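432aa long hypothetical deoxyribodipyrimidine photolyase (Sulfolobus tokodaii, PDB 2E0I) probably repairs ultraviolet-damaged DNA by light-driven splitting of cyclobutane pyrimidine dimers, using one bound FAD as catalyst and apparently a second as light-harvesting antenna. Local coordinates at residues W274-K285 / L323-F334. Residues are numbered along the deposited sequence; the frame is centred on the assembly and turned at random.
With FAD (flavin-adenine dinucleotide), chain E.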
loop_
_atom_site.group_PDB
_atom_site.type_symbol
_atom_site.label_atom_id
_atom_site.label_comp_id
_atom_site.label_asym_id
_atom_site.label_seq_id
_atom_site.Cartn_x
_atom_site.Cartn_y
_atom_site.Cartn_z
ATOM N N TRP A 274 -5.193 1.710 -25.703
ATOM C CA TRP A 274 -5.341 0.450 -25.002
ATOM C C TRP A 274 -6.469 -0.358 -25.627
ATOM O O TRP A 274 -7.577 0.143 -25.800
ATOM C CB TRP A 274 -5.644 0.706 -23.526
ATOM C CG TRP A 274 -4.636 1.592 -22.852
ATOM C CD1 TRP A 274 -4.764 2.918 -22.580
ATOM C CD2 TRP A 274 -3.329 1.216 -22.409
ATOM N NE1 TRP A 274 -3.620 3.395 -21.996
ATOM C CE2 TRP A 274 -2.720 2.370 -21.881
ATOM C CE3 TRP A 274 -2.613 0.013 -22.410
ATOM C CZ2 TRP A 274 -1.428 2.362 -21.358
ATOM C CZ3 TRP A 274 -1.328 0.003 -21.889
ATOM C CH2 TRP A 274 -0.749 1.171 -21.370
ATOM N N GLU A 275 -6.185 -1.606 -25.971
ATOM C CA GLU A 275 -7.186 -2.471 -26.567
ATOM C C GLU A 275 -8.341 -2.697 -25.588
ATOM O O GLU A 275 -9.471 -2.942 -25.999
ATOM C CB GLU A 275 -6.546 -3.802 -26.929
ATOM C CG GLU A 275 -7.472 -4.788 -27.606
ATOM C CD GLU A 275 -7.181 -6.210 -27.186
ATOM O OE1 GLU A 275 -7.467 -6.536 -26.017
ATOM O OE2 GLU A 275 -6.658 -6.994 -28.004
ATOM N N ASN A 276 -8.038 -2.607 -24.293
ATOM C CA ASN A 276 -9.007 -2.802 -23.205
ATOM C C ASN A 276 -10.107 -3.822 -23.436
ATOM O O ASN A 276 -11.276 -3.534 -23.194
ATOM C CB ASN A 276 -9.664 -1.476 -22.811
ATOM C CG ASN A 276 -8.730 -0.565 -22.049
ATOM O OD1 ASN A 276 -7.853 -1.023 -21.322
ATOM N ND2 ASN A 276 -8.928 0.735 -22.196
ATOM N N ASN A 277 -9.746 -5.014 -23.887
ATOM C CA ASN A 277 -10.748 -6.042 -24.122
ATOM C C ASN A 277 -11.324 -6.551 -22.797
ATOM O O ASN A 277 -10.739 -7.414 -22.148
ATOM C CB ASN A 277 -10.139 -7.201 -24.915
ATOM C CG ASN A 277 -11.039 -8.409 -24.947
ATOM O OD1 ASN A 277 -12.237 -8.295 -25.195
ATOM N ND2 ASN A 277 -10.472 -9.576 -24.697
ATOM N N GLU A 278 -12.478 -6.013 -22.410
ATOM C CA GLU A 278 -13.146 -6.378 -21.157
ATOM C C GLU A 278 -13.178 -7.875 -20.857
ATOM O O GLU A 278 -13.324 -8.295 -19.715
ATOM C CB GLU A 278 -14.569 -5.822 -21.162
ATOM C CG GLU A 278 -14.848 -4.838 -20.033
ATOM C CD GLU A 278 -15.818 -3.731 -20.443
ATOM O OE1 GLU A 278 -15.414 -2.847 -21.239
ATOM O OE2 GLU A 278 -16.982 -3.750 -19.974
ATOM N N SER A 279 -13.029 -8.676 -21.897
ATOM C CA SER A 279 -13.031 -10.118 -21.752
ATOM C C SER A 279 -11.716 -10.621 -21.147
ATOM O O SER A 279 -11.720 -11.427 -20.215
ATOM C CB SER A 279 -13.253 -10.755 -23.116
ATOM O OG SER A 279 -13.279 -12.160 -23.005
ATOM N N TYR A 280 -10.590 -10.162 -21.686
ATOM C CA TYR A 280 -9.290 -10.565 -21.162
ATOM C C TYR A 280 -9.152 -10.091 -19.715
ATOM O O TYR A 280 -8.715 -10.837 -18.847
ATOM C CB TYR A 280 -8.147 -9.951 -21.976
ATOM C CG TYR A 280 -8.046 -10.390 -23.418
ATOM C CD1 TYR A 280 -8.457 -11.659 -23.821
ATOM C CD2 TYR A 280 -7.475 -9.550 -24.372
ATOM C CE1 TYR A 280 -8.296 -12.082 -25.143
ATOM C CE2 TYR A 280 -7.307 -9.963 -25.692
ATOM C CZ TYR A 280 -7.718 -11.230 -26.073
ATOM O OH TYR A 280 -7.532 -11.651 -27.376
ATOM N N PHE A 281 -9.521 -8.838 -19.478
ATOM C CA PHE A 281 -9.451 -8.240 -18.154
ATOM C C PHE A 281 -10.187 -9.069 -17.108
ATOM O O PHE A 281 -9.730 -9.214 -15.974
ATOM C CB PHE A 281 -10.050 -6.834 -18.184
ATOM C CG PHE A 281 -9.996 -6.125 -16.860
ATOM C CD1 PHE A 281 -8.793 -5.980 -16.184
ATOM C CD2 PHE A 281 -11.143 -5.609 -16.288
ATOM C CE1 PHE A 281 -8.739 -5.333 -14.954
ATOM C CE2 PHE A 281 -11.094 -4.961 -15.063
ATOM C CZ PHE A 281 -9.892 -4.826 -14.397
ATOM N N GLU A 282 -11.340 -9.603 -17.493
ATOM C CA GLU A 282 -12.141 -10.405 -16.587
ATOM C C GLU A 282 -11.416 -11.708 -16.281
ATOM O O GLU A 282 -11.469 -12.210 -15.155
ATOM C CB GLU A 282 -13.496 -10.690 -17.216
ATOM C CG GLU A 282 -14.539 -11.153 -16.223
ATOM C CD GLU A 282 -15.305 -10.002 -15.577
ATOM O OE1 GLU A 282 -14.655 -9.041 -15.099
ATOM O OE2 GLU A 282 -16.562 -10.066 -15.544
ATOM N N ALA A 283 -10.731 -12.243 -17.290
ATOM C CA ALA A 283 -9.974 -13.481 -17.151
ATOM C C ALA A 283 -8.781 -13.258 -16.222
ATOM O O ALA A 283 -8.426 -14.126 -15.423
ATOM C CB ALA A 283 -9.493 -13.940 -18.503
ATOM N N TRP A 284 -8.169 -12.084 -16.333
ATOM C CA TRP A 284 -7.020 -11.711 -15.515
ATOM C C TRP A 284 -7.407 -11.608 -14.034
ATOM O O TRP A 284 -6.700 -12.109 -13.167
ATOM C CB TRP A 284 -6.468 -10.371 -16.006
ATOM C CG TRP A 284 -5.298 -9.842 -15.244
ATOM C CD1 TRP A 284 -3.999 -10.249 -15.341
ATOM C CD2 TRP A 284 -5.318 -8.792 -14.276
ATOM N NE1 TRP A 284 -3.209 -9.513 -14.498
ATOM C CE2 TRP A 284 -3.991 -8.609 -13.830
ATOM C CE3 TRP A 284 -6.331 -7.985 -13.740
ATOM C CZ2 TRP A 284 -3.646 -7.649 -12.874
ATOM C CZ3 TRP A 284 -5.988 -7.032 -12.790
ATOM C CH2 TRP A 284 -4.654 -6.871 -12.366
ATOM N N LYS A 285 -8.533 -10.966 -13.741
ATOM C CA LYS A 285 -8.961 -10.821 -12.358
ATOM C C LYS A 285 -9.314 -12.155 -11.727
ATOM O O LYS A 285 -9.162 -12.328 -10.523
ATOM C CB LYS A 285 -10.163 -9.883 -12.252
ATOM C CG LYS A 285 -9.859 -8.446 -12.603
ATOM C CD LYS A 285 -11.082 -7.547 -12.479
ATOM C CE LYS A 285 -12.154 -7.942 -13.465
ATOM N NZ LYS A 285 -13.371 -7.100 -13.331
ATOM N N LEU A 323 -2.008 -8.370 -22.371
ATOM C CA LEU A 323 -3.445 -8.346 -22.638
ATOM C C LEU A 323 -3.811 -6.956 -23.133
ATOM O O LEU A 323 -4.964 -6.684 -23.477
ATOM C CB LEU A 323 -4.246 -8.684 -21.370
ATOM C CG LEU A 323 -4.035 -10.068 -20.743
ATOM C CD1 LEU A 323 -4.895 -10.201 -19.514
ATOM C CD2 LEU A 323 -4.382 -11.156 -21.740
ATOM N N PHE A 324 -2.807 -6.085 -23.155
ATOM C CA PHE A 324 -2.947 -4.705 -23.602
ATOM C C PHE A 324 -4.148 -3.965 -22.970
ATOM O O PHE A 324 -5.000 -3.394 -23.667
ATOM C CB PHE A 324 -3.013 -4.687 -25.136
ATOM C CG PHE A 324 -2.717 -3.346 -25.750
ATOM C CD1 PHE A 324 -1.739 -2.514 -25.214
ATOM C CD2 PHE A 324 -3.406 -2.921 -26.892
ATOM C CE1 PHE A 324 -1.453 -1.278 -25.802
ATOM C CE2 PHE A 324 -3.126 -1.684 -27.490
ATOM C CZ PHE A 324 -2.150 -0.864 -26.944
ATOM N N VAL A 325 -4.200 -3.988 -21.638
ATOM C CA VAL A 325 -5.251 -3.313 -20.880
ATOM C C VAL A 325 -4.631 -2.118 -20.128
ATOM O O VAL A 325 -3.542 -2.219 -19.559
ATOM C CB VAL A 325 -5.919 -4.277 -19.878
ATOM C CG1 VAL A 325 -6.905 -3.522 -19.011
ATOM C CG2 VAL A 325 -6.616 -5.397 -20.625
ATOM N N ASP A 326 -5.321 -0.985 -20.146
ATOM C CA ASP A 326 -4.836 0.228 -19.496
ATOM C C ASP A 326 -4.369 -0.060 -18.067
ATOM O O ASP A 326 -5.089 -0.685 -17.291
ATOM C CB ASP A 326 -5.957 1.279 -19.500
ATOM C CG ASP A 326 -5.484 2.654 -19.065
ATOM O OD1 ASP A 326 -6.277 3.603 -19.194
ATOM O OD2 ASP A 326 -4.336 2.792 -18.595
ATOM N N TRP A 327 -3.168 0.397 -17.720
ATOM C CA TRP A 327 -2.646 0.169 -16.380
ATOM C C TRP A 327 -3.531 0.742 -15.271
ATOM O O TRP A 327 -3.502 0.257 -14.144
ATOM C CB TRP A 327 -1.229 0.730 -16.245
ATOM C CG TRP A 327 -1.100 2.182 -16.542
ATOM C CD1 TRP A 327 -0.765 2.739 -17.732
ATOM C CD2 TRP A 327 -1.287 3.269 -15.627
ATOM N NE1 TRP A 327 -0.724 4.111 -17.622
ATOM C CE2 TRP A 327 -1.042 4.462 -16.339
ATOM C CE3 TRP A 327 -1.639 3.351 -14.272
ATOM C CZ2 TRP A 327 -1.135 5.726 -15.744
ATOM C CZ3 TRP A 327 -1.734 4.605 -13.677
ATOM C CH2 TRP A 327 -1.482 5.776 -14.414
ATOM N N ARG A 328 -4.315 1.771 -15.586
ATOM C CA ARG A 328 -5.210 2.376 -14.601
ATOM C C ARG A 328 -6.258 1.367 -14.150
ATOM O O ARG A 328 -6.698 1.405 -13.009
ATOM C CB ARG A 328 -5.911 3.605 -15.180
ATOM C CG ARG A 328 -4.994 4.766 -15.463
ATOM C CD ARG A 328 -5.758 5.896 -16.102
ATOM N NE ARG A 328 -4.878 6.856 -16.782
ATOM C CZ ARG A 328 -4.099 6.581 -17.832
ATOM N NH1 ARG A 328 -4.071 5.358 -18.351
ATOM N NH2 ARG A 328 -3.352 7.538 -18.376
ATOM N N TRP A 329 -6.663 0.473 -15.046
ATOM C CA TRP A 329 -7.644 -0.556 -14.712
ATOM C C TRP A 329 -7.035 -1.482 -13.653
ATOM O O TRP A 329 -7.656 -1.802 -12.631
ATOM C CB TRP A 329 -7.996 -1.375 -15.959
ATOM C CG TRP A 329 -8.894 -0.690 -16.961
ATOM C CD1 TRP A 329 -8.925 0.642 -17.271
ATOM C CD2 TRP A 329 -9.847 -1.323 -17.824
ATOM N NE1 TRP A 329 -9.840 0.877 -18.274
ATOM C CE2 TRP A 329 -10.419 -0.311 -18.632
ATOM C CE3 TRP A 329 -10.272 -2.649 -17.997
ATOM C CZ2 TRP A 329 -11.395 -0.586 -19.598
ATOM C CZ3 TRP A 329 -11.243 -2.922 -18.960
ATOM C CH2 TRP A 329 -11.792 -1.893 -19.747
ATOM N N GLY A 330 -5.806 -1.915 -13.917
ATOM C CA GLY A 330 -5.116 -2.797 -13.000
ATOM C C GLY A 330 -4.847 -2.100 -11.687
ATOM O O GLY A 330 -4.980 -2.697 -10.630
ATOM N N GLU A 331 -4.458 -0.833 -11.760
ATOM C CA GLU A 331 -4.184 -0.042 -10.565
ATOM C C GLU A 331 -5.392 -0.074 -9.647
ATOM O O GLU A 331 -5.263 -0.348 -8.455
ATOM C CB GLU A 331 -3.900 1.409 -10.937
ATOM C CG GLU A 331 -3.698 2.311 -9.734
ATOM C CD GLU A 331 -3.816 3.798 -10.058
ATOM O OE1 GLU A 331 -3.501 4.620 -9.158
ATOM O OE2 GLU A 331 -4.225 4.142 -11.193
ATOM N N ARG A 332 -6.565 0.210 -10.213
ATOM C CA ARG A 332 -7.799 0.222 -9.443
ATOM C C ARG A 332 -8.163 -1.157 -8.916
ATOM O O ARG A 332 -8.598 -1.298 -7.771
ATOM C CB ARG A 332 -8.970 0.755 -10.263
ATOM C CG ARG A 332 -9.994 1.464 -9.385
ATOM C CD ARG A 332 -11.412 1.030 -9.640
ATOM N NE ARG A 332 -11.859 1.320 -10.994
ATOM C CZ ARG A 332 -12.993 0.884 -11.548
ATOM N NH1 ARG A 332 -13.850 0.114 -10.875
ATOM N NH2 ARG A 332 -13.261 1.218 -12.805
ATOM N N TYR A 333 -7.997 -2.183 -9.739
ATOM C CA TYR A 333 -8.320 -3.513 -9.265
ATOM C C TYR A 333 -7.470 -3.877 -8.041
ATOM O O TYR A 333 -7.989 -4.394 -7.045
ATOM C CB TYR A 333 -8.111 -4.537 -10.364
ATOM C CG TYR A 333 -8.529 -5.899 -9.917
ATOM C CD1 TYR A 333 -9.866 -6.173 -9.640
ATOM C CD2 TYR A 333 -7.586 -6.900 -9.702
ATOM C CE1 TYR A 333 -10.254 -7.410 -9.155
ATOM C CE2 TYR A 333 -7.962 -8.149 -9.216
ATOM C CZ TYR A 333 -9.298 -8.392 -8.945
ATOM O OH TYR A 333 -9.670 -9.617 -8.459
ATOM N N PHE A 334 -6.167 -3.617 -8.119
ATOM C CA PHE A 334 -5.259 -3.890 -7.011
ATOM C C PHE A 334 -5.678 -3.122 -5.771
ATOM O O PHE A 334 -5.629 -3.657 -4.670
ATOM C CB PHE A 334 -3.829 -3.479 -7.368
ATOM C CG PHE A 334 -2.965 -4.614 -7.843
ATOM C CD1 PHE A 334 -3.523 -5.722 -8.488
ATOM C CD2 PHE A 334 -1.582 -4.558 -7.678
ATOM C CE1 PHE A 334 -2.725 -6.748 -8.959
ATOM C CE2 PHE A 334 -0.767 -5.584 -8.151
ATOM C CZ PHE A 334 -1.344 -6.683 -8.794
HETATM P PA FAD E . 9.327 -7.723 1.038
HETATM O O1A FAD E . 9.450 -8.604 2.222
HETATM O O2A FAD E . 10.248 -7.721 -0.119
HETATM O O5B FAD E . 9.873 -6.405 1.786
HETATM C C5B FAD E . 10.487 -5.332 1.069
HETATM C C4B FAD E . 9.971 -3.991 1.594
HETATM O O4B FAD E . 10.558 -2.888 0.884
HETATM C C3B FAD E . 8.458 -3.906 1.382
HETATM O O3B FAD E . 7.804 -4.316 2.586
HETATM C C2B FAD E . 8.281 -2.398 1.224
HETATM O O2B FAD E . 8.401 -1.760 2.497
HETATM C C1B FAD E . 9.496 -2.073 0.355
HETATM N N9A FAD E . 9.270 -2.427 -1.067
HETATM C C8A FAD E . 9.649 -3.543 -1.685
HETATM N N7A FAD E . 9.353 -3.459 -2.981
HETATM C C5A FAD E . 8.778 -2.279 -3.192
HETATM C C6A FAD E . 8.258 -1.626 -4.305
HETATM N N6A FAD E . 8.300 -2.189 -5.508
HETATM N N1A FAD E . 7.718 -0.408 -4.152
HETATM C C2A FAD E . 7.672 0.186 -2.971
HETATM N N3A FAD E . 8.162 -0.403 -1.894
HETATM C C4A FAD E . 8.716 -1.622 -1.970
HETATM N N1 FAD E . 3.399 -1.976 -1.926
HETATM C C2 FAD E . 2.506 -1.392 -1.018
HETATM O O2 FAD E . 2.808 -1.268 0.167
HETATM N N3 FAD E . 1.234 -0.994 -1.447
HETATM C C4 FAD E . 0.864 -1.193 -2.783
HETATM O O4 FAD E . -0.230 -0.792 -3.174
HETATM C C4X FAD E . 1.749 -1.788 -3.676
HETATM N N5 FAD E . 1.331 -2.059 -4.984
HETATM C C5X FAD E . 2.217 -2.639 -5.901
HETATM C C6 FAD E . 1.784 -2.883 -7.201
HETATM C C7 FAD E . 2.663 -3.426 -8.131
HETATM C C7M FAD E . 2.169 -3.655 -9.562
HETATM C C8 FAD E . 3.971 -3.730 -7.757
HETATM C C8M FAD E . 4.969 -4.302 -8.766
HETATM C C9 FAD E . 4.394 -3.484 -6.454
HETATM C C9A FAD E . 3.525 -2.931 -5.516
HETATM N N10 FAD E . 3.946 -2.657 -4.202
HETATM C C10 FAD E . 3.020 -2.179 -3.260
HETATM C "C1'" FAD E . 5.352 -2.910 -3.797
HETATM C "C2'" FAD E . 5.700 -4.285 -3.219
HETATM O "O2'" FAD E . 5.272 -5.323 -4.103
HETATM C "C3'" FAD E . 5.108 -4.503 -1.824
HETATM O "O3'" FAD E . 5.506 -3.428 -0.969
HETATM C "C4'" FAD E . 5.598 -5.817 -1.211
HETATM O "O4'" FAD E . 5.263 -6.915 -2.064
HETATM C "C5'" FAD E . 4.977 -6.043 0.169
HETATM O "O5'" FAD E . 5.354 -7.318 0.703
HETATM P P FAD E . 6.594 -7.475 1.717
HETATM O O1P FAD E . 6.434 -6.472 2.794
HETATM O O2P FAD E . 6.668 -8.904 2.096
HETATM O O3P FAD E . 7.868 -7.073 0.812
#
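Asn276 and Asp326 join two helix-leading loops in the helical FAD-binding domain of this photolyase, and the pair illustrates how an N-cap residue can be held through both its main-chain N-H and its carboxylate. The backbone N of Asp326 donates to Asn276 OD1 at 2.8 Å, nearly straight at 174° and in the carbonyl plane. The same asparagine uses its main chain too: Asn276 N donates to Phe324 O at 3.2 Å, so that one residue spans the turn between helices 309-322 and 327-337. With CG set beside its own backbone N (chi1 -73°), the Asn276 amide lies almost flat over one face of the Trp329 indole, the planes 11° apart.

The Asp326 carboxylate is engaged as well. Its OD2 caps helix 327-337 by accepting from Arg328 N at 3.2 Å, from above the carboxylate plane, and makes a salt bridge to Arg328 NH1. Arg328 is shared further, NH2 with Asp270 and NE with Gly262 O. The carboxylate also stacks on the Trp274 indole with the planes almost parallel, while Asp326 CA sits over that ring. Glu275 OE2 forms a salt bridge with Arg417 of helix 414-427.

Farther along, the edge of Trp329 meets the face of Phe281, centroids 5.1 Å apart. Trp284, its NE1 satisfied by Val315 O, packs obliquely against Tyr333 and Phe334, and Phe334 reaches an FAD methyl, C7M. Asn302 serves Tyr333 OH and Lys285 O together, while Lys285 NZ bridges to Glu282 OE1; between these polar ends, Lys285 CG rests 3.5 Å from the centroid of the Tyr333 ring.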